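SmhA (Serratia marcescens, PDB 7A27) probably serves as the A component of Smh, a tripartite alpha-pore-forming toxin, and is seen here in its soluble form. Local coordinates at residues Thr13-Ala16 against Met17-Ile21; Ile77-Tyr80 against Thr81-Ser84; Lys341-Leu344 against Phe345-Ser348; Lys347-Asp350 against Asn351-Asn355. One frame throughout, in Å; residues are numbered along the deposited sequence.

Contact 1 (Thr13-Ala16 against Met17-Ile21); sequences TLMA and MHISI
His18 swings its ring back toward Leu14, one turn earlier, because chi1 of -84° sets CG beside its own backbone N and chi2 of 92° turns ND1 to face the Leu14 carbonyl. Leu14 has CG in the matching position, and the two side chains run alongside each other in the same direction, with Leu14 CD2 4.1 Å from His18 CE1. His18 ND1 donates a 2.9 Å hydrogen bond to Leu14 O. That oxygen lies close to the imidazole plane, whereas ND1 stands well above the carbonyl plane. The backbone N of His18 reaches Leu14 O from the opposite face, also at 2.9 Å, so one residue grips the oxygen with two donors, which probably restricts the rotation of the ring. All this happens in the first turns of helix 14-37, one of the helices of an elongated bundle. Thr13 occupies the N-cap position; its side chain makes no capping bond, while its backbone N pairs with Glu304. The first alpha-helical bond joins Met17 N to Thr13 O over 2.9 Å. Met17, bent along its chain, brings CE obliquely to 3.9 Å from Thr13 OG1. On another side of the helix Met15 CG and Ile19 CD1 touch at 4.2 Å, and both residues pack on Ser348. The hydroxyl of Ser20, placed between its backbone N and carbonyl carbon, gives a 3.1 Å bond from OG to Met17 O. Beyond the helix, the His18 ring meets Tyr80 edge-to-face and also approaches the ring of Phe345.

Contact 2 (Ile77-Tyr80 against Thr81-Ser84); sequences IGLY and TKAS
Thr81 folds its hydroxyl back onto Ile77, one turn earlier in helix 48-96, and with Tyr80 and Lys82 it accounts for most of this contact. Its chi1 of -52° lays OG1 beside the backbone N, from where OG1 donates to Ile77 O at 2.7 Å. The backbone N of Thr81 bonds to the same oxygen at 3.0 Å, and the two donors come from opposite faces of the carbonyl plane. Tyr80 contributes mainly through its backbone: Tyr80 O receives Ser84 N at 3.2 Å in the carbonyl plane. Its ring leaves the helix to join Tyr356 edge-to-face, and its hydroxyl is hydrogen-bonded to Ser22 and Tyr356. Lys82 lays its aliphatic part along the preceding turn, with CG 3.5 Å from Gly78 O and CD 4.3 Å from Leu79 CD2, on the side where helix 104-155 packs through Tyr122 and Ala125. The Ile77 side chain lies about 10 Å from that of Asn359, a calcium-binding residue whose ion is absent from this chain. With its proton given to Ile77 O, Thr81 OG1 can still accept from Lys353 NZ, so the hydroxyl links helix 48-96 to helix 325-358.

Contact 3 (Lys341-Leu344 against Phe345-Ser348); sequences KWQL and FSKS
Alpha-helical i to i+4 bonds join 341-344 to 345-348, among them Phe345 N to Lys341 O at 3.2 Å and Ser346 N to Trp342 O at 2.8 Å. The main side-chain meeting is between Trp342 and Phe345, three residues apart. Trp342 keeps CG beside its backbone N (chi1 -77°), while Phe345 holds CG anti to its own N (chi1 177°), and these different choices bring the rings side by side, pointing the same way. The pair is oblique: the six-membered ring of Trp342 and the ring of Phe345 have centroids 5.8 Å apart and planes inclined at 48°. Trp342 CE3 comes in at the edge of the Phe345 ring, 3.7 Å from CD2. Trp342 NE1, on the five-membered ring, donates to Leu9 O, which helps hold the indole. On the other flank, Lys347 bends at chi2 and rests its CG 3.4 Å from Gln343 O, an aliphatic stem lying over a helical carbonyl. Gln343 NE2 bonds to Asn91, and Gln343 OE1 lies 4.3 Å from Ser346 CB. The aromatic side of helix 325-358 faces Leu14 and Met15 of helix 14-37, Ala83 and Ala87 of helix 48-96, and Trp305 of helix 301-321: the buried ridge of an amphipathic helix within a long helical bundle, consistent with the helical bundles of soluble ClyA-type toxins.

Contact 4 (Lys347-Asp350 against Asn351-Asn355); sequences KSID and NAKAN
Ile349 and Lys353 make a one-turn contact within helix 325-358, near its C-terminal end, where Ile349 and Ala352 face helix 48-96 while Lys347 and Asp350 are exposed. The branch methyl CG2 of Ile349 meets CD of Lys353 at 4.0 Å, the two side chains slanting past each other. In Lys353, CG beside the backbone N and an extended chi2 lay CG 3.5 Å from Ile349 O and CD beside Ile349 CG2; the bend at chi3 (66°) then redirects CE and the amine, which goes to Thr81. Asp350 lies one turn from the same lysine, but Asp350 OD1 and Lys353 NZ stay 5.6 Å apart and form no salt bridge; any electrostatic attraction would act only at a distance. Regular alpha-helical bonding underlies these meetings: Lys353 N to Ile349 O is 3.0 Å and Asn351 N to Lys347 O is 3.1 Å. As an amphipathic bundle helix, it packs Ile349 on Tyr80, Ala83 and Ser84 of helix 48-96, and Ala352 on Tyr80 and on Ser22 of helix 14-37. Asn351 takes another direction, its CG anti to the backbone N (chi1 -172°). One turn on, Asn355 N returns to Asn351 O at 2.9 Å. Both asparagine amides dock the loop after helix 160-188, Asn351 ND2 bonding to the carbonyls of Gly191 and Gly193, and the Asn355 amide to Gly193 O and Val195 N. Ala354 lies about 9 Å, side chain to side chain, from Asn359, a residue known to bind calcium.

Overall arrangement
Four single-turn contacts, their centres about 10 to 12 Å apart, sample three helices that pack together: 14-37 in contact 1, 48-96 in contact 2 and 325-358 in contacts 3 and 4, which share Lys347 and Ser348. All are partly buried. Contact 2 is the most enclosed, with three buried touching residues and none exposed; contact 1 has two exposed residues, contacts 3 and 4 three each. Their chemistry differs. Contacts 1 and 2 turn a polar side chain back on a carbonyl that already accepts a backbone bond, contact 3 is aromatic, and contact 4 lays an isoleucine methyl on a lysine stem while its asparagines bond to a loop. Between helices, Ala83 packs on Phe345, joining contacts 2 and 3.

Contact 1 (Thr13-Ala16 against Met17-Ile21)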
ATOM      1  N   THR A  13       9.863 -10.337 -13.091  1.00 70.16           N
ATOM      2  CA  THR A  13       8.521  -9.989 -12.544  1.00 70.11           C
ATOM      3  C   THR A  13       8.567  -8.671 -11.764  1.00 69.84           C
ATOM      4  O   THR A  13       7.628  -8.455 -11.001  1.00 71.87           O
ATOM      5  CB  THR A  13       7.951 -11.123 -11.679  1.00 69.95           C
ATOM      6  OG1 THR A  13       8.761 -11.267 -10.510  1.00 69.22           O
ATOM      7  CG2 THR A  13       7.865 -12.433 -12.430  1.00 70.92           C
ATOM      8  N   LEU A  14       9.576  -7.805 -11.952  1.00 68.98           N
ATOM      9  CA  LEU A  14       9.654  -6.491 -11.251  1.00 67.36           C
ATOM     10  C   LEU A  14       8.418  -5.629 -11.540  1.00 67.75           C
ATOM     11  O   LEU A  14       7.930  -4.992 -10.588  1.00 65.88           O
ATOM     12  CB  LEU A  14      10.914  -5.724 -11.666  1.00 67.30           C
ATOM     13  CG  LEU A  14      12.225  -6.141 -10.997  1.00 66.22           C
ATOM     14  CD1 LEU A  14      13.376  -5.333 -11.547  1.00 66.67           C
ATOM     15  CD2 LEU A  14      12.177  -5.954  -9.485  1.00 65.46           C
ATOM     16  N   MET A  15       7.943  -5.580 -12.787  1.00 69.01           N
ATOM     17  CA  MET A  15       6.816  -4.688 -13.159  1.00 69.33           C
ATOM     18  C   MET A  15       5.595  -5.068 -12.324  1.00 68.83           C
ATOM     19  O   MET A  15       5.071  -4.194 -11.622  1.00 68.28           O
ATOM     20  CB  MET A  15       6.486  -4.754 -14.651  1.00 70.39           C
ATOM     21  CG  MET A  15       5.452  -3.724 -15.054  1.00 71.73           C
ATOM     22  SD  MET A  15       5.260  -3.522 -16.837  1.00 75.06           S
ATOM     23  CE  MET A  15       3.638  -2.768 -16.915  1.00 76.66           C
ATOM     24  N   ALA A  16       5.204  -6.341 -12.372  1.00 69.50           N
ATOM     25  CA  ALA A  16       4.041  -6.879 -11.636  1.00 70.40           C
ATOM     26  C   ALA A  16       4.274  -6.730 -10.126  1.00 70.46           C
ATOM     27  O   ALA A  16       3.364  -6.325  -9.401  1.00 70.22           O
ATOM     28  CB  ALA A  16       3.821  -8.317 -12.019  1.00 71.22           C
ATOM     29  N   MET A  17       5.469  -7.060  -9.663  1.00 70.79           N
ATOM     30  CA  MET A  17       5.829  -7.027  -8.232  1.00 71.49           C
ATOM     31  C   MET A  17       5.646  -5.609  -7.698  1.00 70.20           C
ATOM     32  O   MET A  17       5.123  -5.500  -6.595  1.00 72.70           O
ATOM     33  CB  MET A  17       7.263  -7.509  -8.010  1.00 73.50           C
ATOM     34  CG  MET A  17       7.568  -7.835  -6.565  1.00 74.94           C
ATOM     35  SD  MET A  17       8.682  -9.194  -6.452  1.00 80.80           S
ATOM     36  CE  MET A  17       7.546 -10.527  -6.841  1.00 82.10           C
ATOM     37  N   HIS A  18       6.027  -4.571  -8.454  1.00 67.12           N
ATOM     38  CA  HIS A  18       5.876  -3.146  -8.047  1.00 65.33           C
ATOM     39  C   HIS A  18       4.388  -2.782  -8.040  1.00 64.79           C
ATOM     40  O   HIS A  18       3.960  -2.085  -7.104  1.00 66.70           O
ATOM     41  CB  HIS A  18       6.705  -2.199  -8.927  1.00 66.17           C
ATOM     42  CG  HIS A  18       8.137  -2.042  -8.527  1.00 65.75           C
ATOM     43  ND1 HIS A  18       9.136  -2.821  -9.033  1.00 64.75           N
ATOM     44  CD2 HIS A  18       8.747  -1.185  -7.675  1.00 66.39           C
ATOM     45  CE1 HIS A  18      10.296  -2.443  -8.511  1.00 65.92           C
ATOM     46  NE2 HIS A  18      10.096  -1.427  -7.697  1.00 65.31           N
ATOM     47  N   ILE A  19       3.624  -3.245  -9.022  1.00 63.40           N
ATOM     48  CA  ILE A  19       2.152  -3.015  -9.102  1.00 63.18           C
ATOM     49  C   ILE A  19       1.469  -3.641  -7.865  1.00 64.27           C
ATOM     50  O   ILE A  19       0.642  -2.962  -7.252  1.00 62.44           O
ATOM     51  CB  ILE A  19       1.613  -3.536 -10.452  1.00 61.20           C
ATOM     52  CG1 ILE A  19       2.152  -2.685 -11.609  1.00 61.56           C
ATOM     53  CG2 ILE A  19       0.096  -3.615 -10.454  1.00 61.50           C
ATOM     54  CD1 ILE A  19       1.798  -3.188 -12.988  1.00 63.01           C
ATOM     55  N   SER A  20       1.824  -4.865  -7.465  1.00 66.31           N
ATOM     56  CA  SER A  20       1.186  -5.525  -6.300  1.00 69.03           C
ATOM     57  C   SER A  20       1.571  -4.771  -5.021  1.00 70.07           C
ATOM     58  O   SER A  20       0.766  -4.819  -4.058  1.00 71.56           O
ATOM     59  CB  SER A  20       1.483  -7.006  -6.204  1.00 70.96           C
ATOM     60  OG  SER A  20       2.784  -7.237  -5.681  1.00 72.69           O
ATOM     61  N   ILE A  21       2.724  -4.078  -4.999  1.00 69.88           N
ATOM     62  CA  ILE A  21       3.148  -3.251  -3.830  1.00 66.79           C
ATOM     63  C   ILE A  21       2.310  -1.979  -3.836  1.00 68.31           C
ATOM     64  O   ILE A  21       1.697  -1.687  -2.793  1.00 67.69           O
ATOM     65  CB  ILE A  21       4.652  -2.939  -3.825  1.00 65.91           C
ATOM     66  CG1 ILE A  21       5.470  -4.211  -3.575  1.00 66.57           C
ATOM     67  CG2 ILE A  21       4.959  -1.865  -2.783  1.00 65.20           C
ATOM     68  CD1 ILE A  21       6.964  -4.060  -3.799  1.00 66.83           C
TER

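Contact 2 (Ile77-Tyr80 against Thr81-Ser84)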
ATOM      1  N   ILE A  77       9.081   5.474  -2.649  1.00 67.31           N
ATOM      2  CA  ILE A  77       9.291   6.297  -3.873  1.00 68.93           C
ATOM      3  C   ILE A  77      10.772   6.198  -4.263  1.00 69.60           C
ATOM      4  O   ILE A  77      11.083   6.196  -5.468  1.00 70.60           O
ATOM      5  CB  ILE A  77       8.825   7.746  -3.676  1.00 70.79           C
ATOM      6  CG1 ILE A  77       7.315   7.814  -3.413  1.00 70.69           C
ATOM      7  CG2 ILE A  77       9.224   8.592  -4.890  1.00 72.84           C
ATOM      8  CD1 ILE A  77       6.792   9.227  -3.209  1.00 72.40           C
ATOM      9  N   GLY A  78      11.645   6.094  -3.262  1.00 69.41           N
ATOM     10  CA  GLY A  78      13.093   5.909  -3.458  1.00 70.04           C
ATOM     11  C   GLY A  78      13.400   4.642  -4.237  1.00 68.83           C
ATOM     12  O   GLY A  78      14.169   4.729  -5.193  1.00 70.75           O
ATOM     13  N   LEU A  79      12.809   3.510  -3.853  1.00 67.81           N
ATOM     14  CA  LEU A  79      13.030   2.191  -4.517  1.00 66.61           C
ATOM     15  C   LEU A  79      12.470   2.213  -5.941  1.00 68.00           C
ATOM     16  O   LEU A  79      13.050   1.519  -6.806  1.00 69.99           O
ATOM     17  CB  LEU A  79      12.352   1.060  -3.753  1.00 63.69           C
ATOM     18  CG  LEU A  79      12.960   0.702  -2.405  1.00 64.22           C
ATOM     19  CD1 LEU A  79      12.175  -0.440  -1.769  1.00 63.52           C
ATOM     20  CD2 LEU A  79      14.448   0.376  -2.506  1.00 65.06           C
ATOM     21  N   TYR A  80      11.345   2.894  -6.156  1.00 66.84           N
ATOM     22  CA  TYR A  80      10.718   2.976  -7.489  1.00 67.28           C
ATOM     23  C   TYR A  80      11.670   3.752  -8.416  1.00 67.85           C
ATOM     24  O   TYR A  80      11.926   3.286  -9.536  1.00 66.52           O
ATOM     25  CB  TYR A  80       9.320   3.599  -7.410  1.00 67.76           C
ATOM     26  CG  TYR A  80       8.197   2.722  -6.904  1.00 67.21           C
ATOM     27  CD1 TYR A  80       8.131   2.328  -5.580  1.00 66.87           C
ATOM     28  CD2 TYR A  80       7.149   2.339  -7.734  1.00 67.34           C
ATOM     29  CE1 TYR A  80       7.094   1.539  -5.101  1.00 66.21           C
ATOM     30  CE2 TYR A  80       6.090   1.573  -7.263  1.00 66.44           C
ATOM     31  CZ  TYR A  80       6.062   1.173  -5.938  1.00 65.92           C
ATOM     32  OH  TYR A  80       5.033   0.419  -5.448  1.00 65.72           O
ATOM     33  N   THR A  81      12.202   4.884  -7.945  1.00 69.07           N
ATOM     34  CA  THR A  81      13.128   5.751  -8.719  1.00 72.20           C
ATOM     35  C   THR A  81      14.313   4.897  -9.195  1.00 72.72           C
ATOM     36  O   THR A  81      14.719   5.020 -10.382  1.00 75.36           O
ATOM     37  CB  THR A  81      13.563   6.977  -7.904  1.00 74.21           C
ATOM     38  OG1 THR A  81      12.374   7.613  -7.424  1.00 76.75           O
ATOM     39  CG2 THR A  81      14.388   7.968  -8.704  1.00 76.08           C
ATOM     40  N   LYS A  82      14.815   4.024  -8.318  1.00 70.75           N
ATOM     41  CA  LYS A  82      15.963   3.135  -8.617  1.00 70.67           C
ATOM     42  C   LYS A  82      15.636   2.296  -9.863  1.00 69.12           C
ATOM     43  O   LYS A  82      16.522   2.161 -10.726  1.00 69.65           O
ATOM     44  CB  LYS A  82      16.337   2.364  -7.346  1.00 70.29           C
ATOM     45  CG  LYS A  82      17.139   3.202  -6.354  1.00 71.73           C
ATOM     46  CD  LYS A  82      17.192   2.629  -4.945  1.00 71.35           C
ATOM     47  CE  LYS A  82      18.393   3.037  -4.122  1.00 73.15           C
ATOM     48  NZ  LYS A  82      18.772   4.461  -4.289  1.00 75.06           N
ATOM     49  N   ALA A  83      14.399   1.815  -9.991  1.00 65.82           N
ATOM     50  CA  ALA A  83      13.938   1.056 -11.169  1.00 64.87           C
ATOM     51  C   ALA A  83      13.987   1.945 -12.422  1.00 65.11           C
ATOM     52  O   ALA A  83      14.527   1.484 -13.429  1.00 65.06           O
ATOM     53  CB  ALA A  83      12.567   0.485 -10.920  1.00 64.50           C
ATOM     54  N   SER A  84      13.441   3.161 -12.394  1.00 65.50           N
ATOM     55  CA  SER A  84      13.525   4.104 -13.543  1.00 68.27           C
ATOM     56  C   SER A  84      14.991   4.224 -13.947  1.00 68.44           C
ATOM     57  O   SER A  84      15.305   4.051 -15.152  1.00 68.14           O
ATOM     58  CB  SER A  84      13.005   5.478 -13.222  1.00 70.64           C
ATOM     59  OG  SER A  84      11.701   5.411 -12.688  1.00 71.98           O
TER

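Contact 3 (Lys341-Leu344 against Phe345-Ser348)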
ATOM      1  N   LYS A 341      11.178  -3.575 -22.973  1.00 72.30           N
ATOM      2  CA  LYS A 341      10.581  -4.153 -21.738  1.00 71.29           C
ATOM      3  C   LYS A 341      10.828  -3.196 -20.568  1.00 70.66           C
ATOM      4  O   LYS A 341       9.880  -2.963 -19.802  1.00 69.21           O
ATOM      5  CB  LYS A 341      11.145  -5.535 -21.392  1.00 70.72           C
ATOM      6  CG  LYS A 341      10.782  -6.643 -22.366  1.00 72.88           C
ATOM      7  CD  LYS A 341      11.461  -7.961 -22.068  1.00 73.03           C
ATOM      8  CE  LYS A 341      11.279  -8.988 -23.166  1.00 75.85           C
ATOM      9  NZ  LYS A 341      12.110 -10.196 -22.927  1.00 76.38           N
ATOM     10  N   TRP A 342      12.048  -2.655 -20.446  1.00 70.49           N
ATOM     11  CA  TRP A 342      12.406  -1.715 -19.356  1.00 69.34           C
ATOM     12  C   TRP A 342      11.684  -0.372 -19.558  1.00 72.87           C
ATOM     13  O   TRP A 342      11.268   0.208 -18.528  1.00 73.80           O
ATOM     14  CB  TRP A 342      13.919  -1.566 -19.223  1.00 67.86           C
ATOM     15  CG  TRP A 342      14.587  -2.717 -18.535  1.00 65.40           C
ATOM     16  CD1 TRP A 342      15.200  -3.793 -19.112  1.00 65.85           C
ATOM     17  CD2 TRP A 342      14.718  -2.912 -17.121  1.00 62.62           C
ATOM     18  NE1 TRP A 342      15.693  -4.640 -18.158  1.00 62.99           N
ATOM     19  CE2 TRP A 342      15.410  -4.125 -16.929  1.00 61.84           C
ATOM     20  CE3 TRP A 342      14.308  -2.190 -16.001  1.00 62.31           C
ATOM     21  CZ2 TRP A 342      15.698  -4.627 -15.664  1.00 61.10           C
ATOM     22  CZ3 TRP A 342      14.594  -2.686 -14.748  1.00 61.19           C
ATOM     23  CH2 TRP A 342      15.287  -3.883 -14.583  1.00 60.53           C
ATOM     24  N   GLN A 343      11.503   0.093 -20.803  1.00 75.92           N
ATOM     25  CA  GLN A 343      10.782   1.367 -21.076  1.00 79.21           C
ATOM     26  C   GLN A 343       9.326   1.243 -20.630  1.00 79.17           C
ATOM     27  O   GLN A 343       8.823   2.202 -20.010  1.00 78.69           O
ATOM     28  CB  GLN A 343      10.889   1.796 -22.544  1.00 82.52           C
ATOM     29  CG  GLN A 343      12.231   2.452 -22.821  1.00 85.96           C
ATOM     30  CD  GLN A 343      12.500   3.488 -21.751  1.00 86.22           C
ATOM     31  OE1 GLN A 343      11.660   4.359 -21.525  1.00 88.35           O
ATOM     32  NE2 GLN A 343      13.640   3.382 -21.065  1.00 84.18           N
ATOM     33  N   LEU A 344       8.694   0.107 -20.927  1.00 79.16           N
ATOM     34  CA  LEU A 344       7.283  -0.145 -20.573  1.00 79.16           C
ATOM     35  C   LEU A 344       7.181  -0.101 -19.041  1.00 76.42           C
ATOM     36  O   LEU A 344       6.260   0.572 -18.508  1.00 76.49           O
ATOM     37  CB  LEU A 344       6.870  -1.508 -21.136  1.00 81.86           C
ATOM     38  CG  LEU A 344       5.387  -1.673 -21.478  1.00 85.23           C
ATOM     39  CD1 LEU A 344       5.177  -1.411 -22.972  1.00 86.72           C
ATOM     40  CD2 LEU A 344       4.851  -3.061 -21.065  1.00 84.33           C
ATOM     41  N   PHE A 345       8.125  -0.768 -18.368  1.00 73.79           N
ATOM     42  CA  PHE A 345       8.235  -0.824 -16.887  1.00 70.79           C
ATOM     43  C   PHE A 345       8.407   0.604 -16.367  1.00 71.55           C
ATOM     44  O   PHE A 345       7.636   0.989 -15.480  1.00 72.14           O
ATOM     45  CB  PHE A 345       9.353  -1.783 -16.460  1.00 67.64           C
ATOM     46  CG  PHE A 345       9.616  -1.887 -14.976  1.00 64.44           C
ATOM     47  CD1 PHE A 345       8.603  -1.725 -14.042  1.00 63.19           C
ATOM     48  CD2 PHE A 345      10.882  -2.196 -14.512  1.00 62.68           C
ATOM     49  CE1 PHE A 345       8.866  -1.833 -12.685  1.00 61.09           C
ATOM     50  CE2 PHE A 345      11.133  -2.309 -13.157  1.00 61.51           C
ATOM     51  CZ  PHE A 345      10.123  -2.144 -12.252  1.00 60.11           C
ATOM     52  N   SER A 346       9.335   1.374 -16.945  1.00 71.77           N
ATOM     53  CA  SER A 346       9.587   2.785 -16.557  1.00 72.64           C
ATOM     54  C   SER A 346       8.268   3.576 -16.532  1.00 73.96           C
ATOM     55  O   SER A 346       8.119   4.413 -15.626  1.00 74.00           O
ATOM     56  CB  SER A 346      10.609   3.419 -17.466  1.00 74.95           C
ATOM     57  OG  SER A 346      10.697   4.826 -17.305  1.00 78.30           O
ATOM     58  N   LYS A 347       7.345   3.339 -17.474  1.00 75.34           N
ATOM     59  CA  LYS A 347       6.056   4.081 -17.543  1.00 77.04           C
ATOM     60  C   LYS A 347       5.192   3.674 -16.343  1.00 74.83           C
ATOM     61  O   LYS A 347       4.593   4.561 -15.692  1.00 76.14           O
ATOM     62  CB  LYS A 347       5.270   3.784 -18.818  1.00 80.06           C
ATOM     63  CG  LYS A 347       5.998   4.007 -20.135  1.00 83.88           C
ATOM     64  CD  LYS A 347       6.424   5.424 -20.480  1.00 86.97           C
ATOM     65  CE  LYS A 347       7.134   5.441 -21.824  1.00 89.30           C
ATOM     66  NZ  LYS A 347       7.606   6.792 -22.206  1.00 91.47           N
ATOM     67  N   SER A 348       5.102   2.372 -16.067  1.00 71.75           N
ATOM     68  CA  SER A 348       4.355   1.815 -14.914  1.00 69.24           C
ATOM     69  C   SER A 348       4.831   2.514 -13.630  1.00 68.56           C
ATOM     70  O   SER A 348       3.976   2.880 -12.798  1.00 67.06           O
ATOM     71  CB  SER A 348       4.501   0.322 -14.863  1.00 67.65           C
ATOM     72  OG  SER A 348       3.854  -0.196 -13.708  1.00 66.75           O
TER

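Contact 4 (Lys347-Asp350 against Asn351-Asn355)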
ATOM      1  N   LYS A 347       7.345   3.339 -17.474  1.00 75.34           N
ATOM      2  CA  LYS A 347       6.056   4.081 -17.543  1.00 77.04           C
ATOM      3  C   LYS A 347       5.192   3.674 -16.343  1.00 74.83           C
ATOM      4  O   LYS A 347       4.593   4.561 -15.692  1.00 76.14           O
ATOM      5  CB  LYS A 347       5.270   3.784 -18.818  1.00 80.06           C
ATOM      6  CG  LYS A 347       5.998   4.007 -20.135  1.00 83.88           C
ATOM      7  CD  LYS A 347       6.424   5.424 -20.480  1.00 86.97           C
ATOM      8  CE  LYS A 347       7.134   5.441 -21.824  1.00 89.30           C
ATOM      9  NZ  LYS A 347       7.606   6.792 -22.206  1.00 91.47           N
ATOM     10  N   SER A 348       5.102   2.372 -16.067  1.00 71.75           N
ATOM     11  CA  SER A 348       4.355   1.815 -14.914  1.00 69.24           C
ATOM     12  C   SER A 348       4.831   2.514 -13.630  1.00 68.56           C
ATOM     13  O   SER A 348       3.976   2.880 -12.798  1.00 67.06           O
ATOM     14  CB  SER A 348       4.501   0.322 -14.863  1.00 67.65           C
ATOM     15  OG  SER A 348       3.854  -0.196 -13.708  1.00 66.75           O
ATOM     16  N   ILE A 349       6.146   2.740 -13.518  1.00 69.33           N
ATOM     17  CA  ILE A 349       6.825   3.416 -12.372  1.00 68.99           C
ATOM     18  C   ILE A 349       6.427   4.889 -12.337  1.00 69.81           C
ATOM     19  O   ILE A 349       6.082   5.377 -11.242  1.00 70.91           O
ATOM     20  CB  ILE A 349       8.360   3.279 -12.442  1.00 69.49           C
ATOM     21  CG1 ILE A 349       8.822   1.819 -12.448  1.00 68.53           C
ATOM     22  CG2 ILE A 349       9.009   4.063 -11.289  1.00 70.32           C
ATOM     23  CD1 ILE A 349       8.758   1.153 -11.086  1.00 67.58           C
ATOM     24  N   ASP A 350       6.526   5.588 -13.467  1.00 70.96           N
ATOM     25  CA  ASP A 350       6.162   7.025 -13.565  1.00 73.34           C
ATOM     26  C   ASP A 350       4.752   7.233 -12.996  1.00 73.68           C
ATOM     27  O   ASP A 350       4.561   8.205 -12.219  1.00 73.35           O
ATOM     28  CB  ASP A 350       6.269   7.530 -15.006  1.00 75.28           C
ATOM     29  CG  ASP A 350       7.687   7.773 -15.508  1.00 75.79           C
ATOM     30  OD1 ASP A 350       8.576   8.021 -14.684  1.00 74.03           O
ATOM     31  OD2 ASP A 350       7.886   7.736 -16.732  1.00 78.28           O
ATOM     32  N   ASN A 351       3.810   6.344 -13.344  1.00 75.49           N
ATOM     33  CA  ASN A 351       2.378   6.447 -12.939  1.00 76.41           C
ATOM     34  C   ASN A 351       2.247   6.154 -11.435  1.00 74.31           C
ATOM     35  O   ASN A 351       1.432   6.814 -10.779  1.00 72.53           O
ATOM     36  CB  ASN A 351       1.450   5.571 -13.794  1.00 76.87           C
ATOM     37  CG  ASN A 351      -0.026   5.824 -13.512  1.00 78.02           C
ATOM     38  OD1 ASN A 351      -0.466   6.971 -13.424  1.00 80.19           O
ATOM     39  ND2 ASN A 351      -0.816   4.773 -13.371  1.00 76.76           N
ATOM     40  N   ALA A 352       3.001   5.193 -10.908  1.00 74.11           N
ATOM     41  CA  ALA A 352       2.965   4.819  -9.474  1.00 74.46           C
ATOM     42  C   ALA A 352       3.449   6.003  -8.634  1.00 74.91           C
ATOM     43  O   ALA A 352       2.807   6.292  -7.601  1.00 76.47           O
ATOM     44  CB  ALA A 352       3.785   3.586  -9.210  1.00 74.20           C
ATOM     45  N   LYS A 353       4.510   6.683  -9.085  1.00 74.81           N
ATOM     46  CA  LYS A 353       5.095   7.853  -8.371  1.00 75.34           C
ATOM     47  C   LYS A 353       4.097   9.015  -8.395  1.00 76.15           C
ATOM     48  O   LYS A 353       4.005   9.726  -7.373  1.00 77.88           O
ATOM     49  CB  LYS A 353       6.438   8.278  -8.975  1.00 77.05           C
ATOM     50  CG  LYS A 353       7.585   7.320  -8.707  1.00 76.23           C
ATOM     51  CD  LYS A 353       8.860   7.649  -9.433  1.00 76.89           C
ATOM     52  CE  LYS A 353       9.462   8.950  -8.966  1.00 78.76           C
ATOM     53  NZ  LYS A 353      10.773   9.172  -9.627  1.00 80.77           N
ATOM     54  N   ALA A 354       3.416   9.228  -9.525  1.00 76.39           N
ATOM     55  CA  ALA A 354       2.381  10.273  -9.693  1.00 77.39           C
ATOM     56  C   ALA A 354       1.226   9.966  -8.733  1.00 76.22           C
ATOM     57  O   ALA A 354       0.707  10.904  -8.120  1.00 77.30           O
ATOM     58  CB  ALA A 354       1.913  10.352 -11.122  1.00 78.04           C
ATOM     59  N   ASN A 355       0.871   8.691  -8.592  1.00 74.01           N
ATOM     60  CA  ASN A 355      -0.217   8.233  -7.694  1.00 72.80           C
ATOM     61  C   ASN A 355       0.188   8.464  -6.234  1.00 72.21           C
ATOM     62  O   ASN A 355      -0.636   9.003  -5.486  1.00 70.22           O
ATOM     63  CB  ASN A 355      -0.609   6.778  -7.965  1.00 72.37           C
ATOM     64  CG  ASN A 355      -1.632   6.609  -9.075  1.00 73.61           C
ATOM     65  OD1 ASN A 355      -2.449   7.491  -9.317  1.00 74.76           O
ATOM     66  ND2 ASN A 355      -1.634   5.446  -9.705  1.00 73.33           N
TER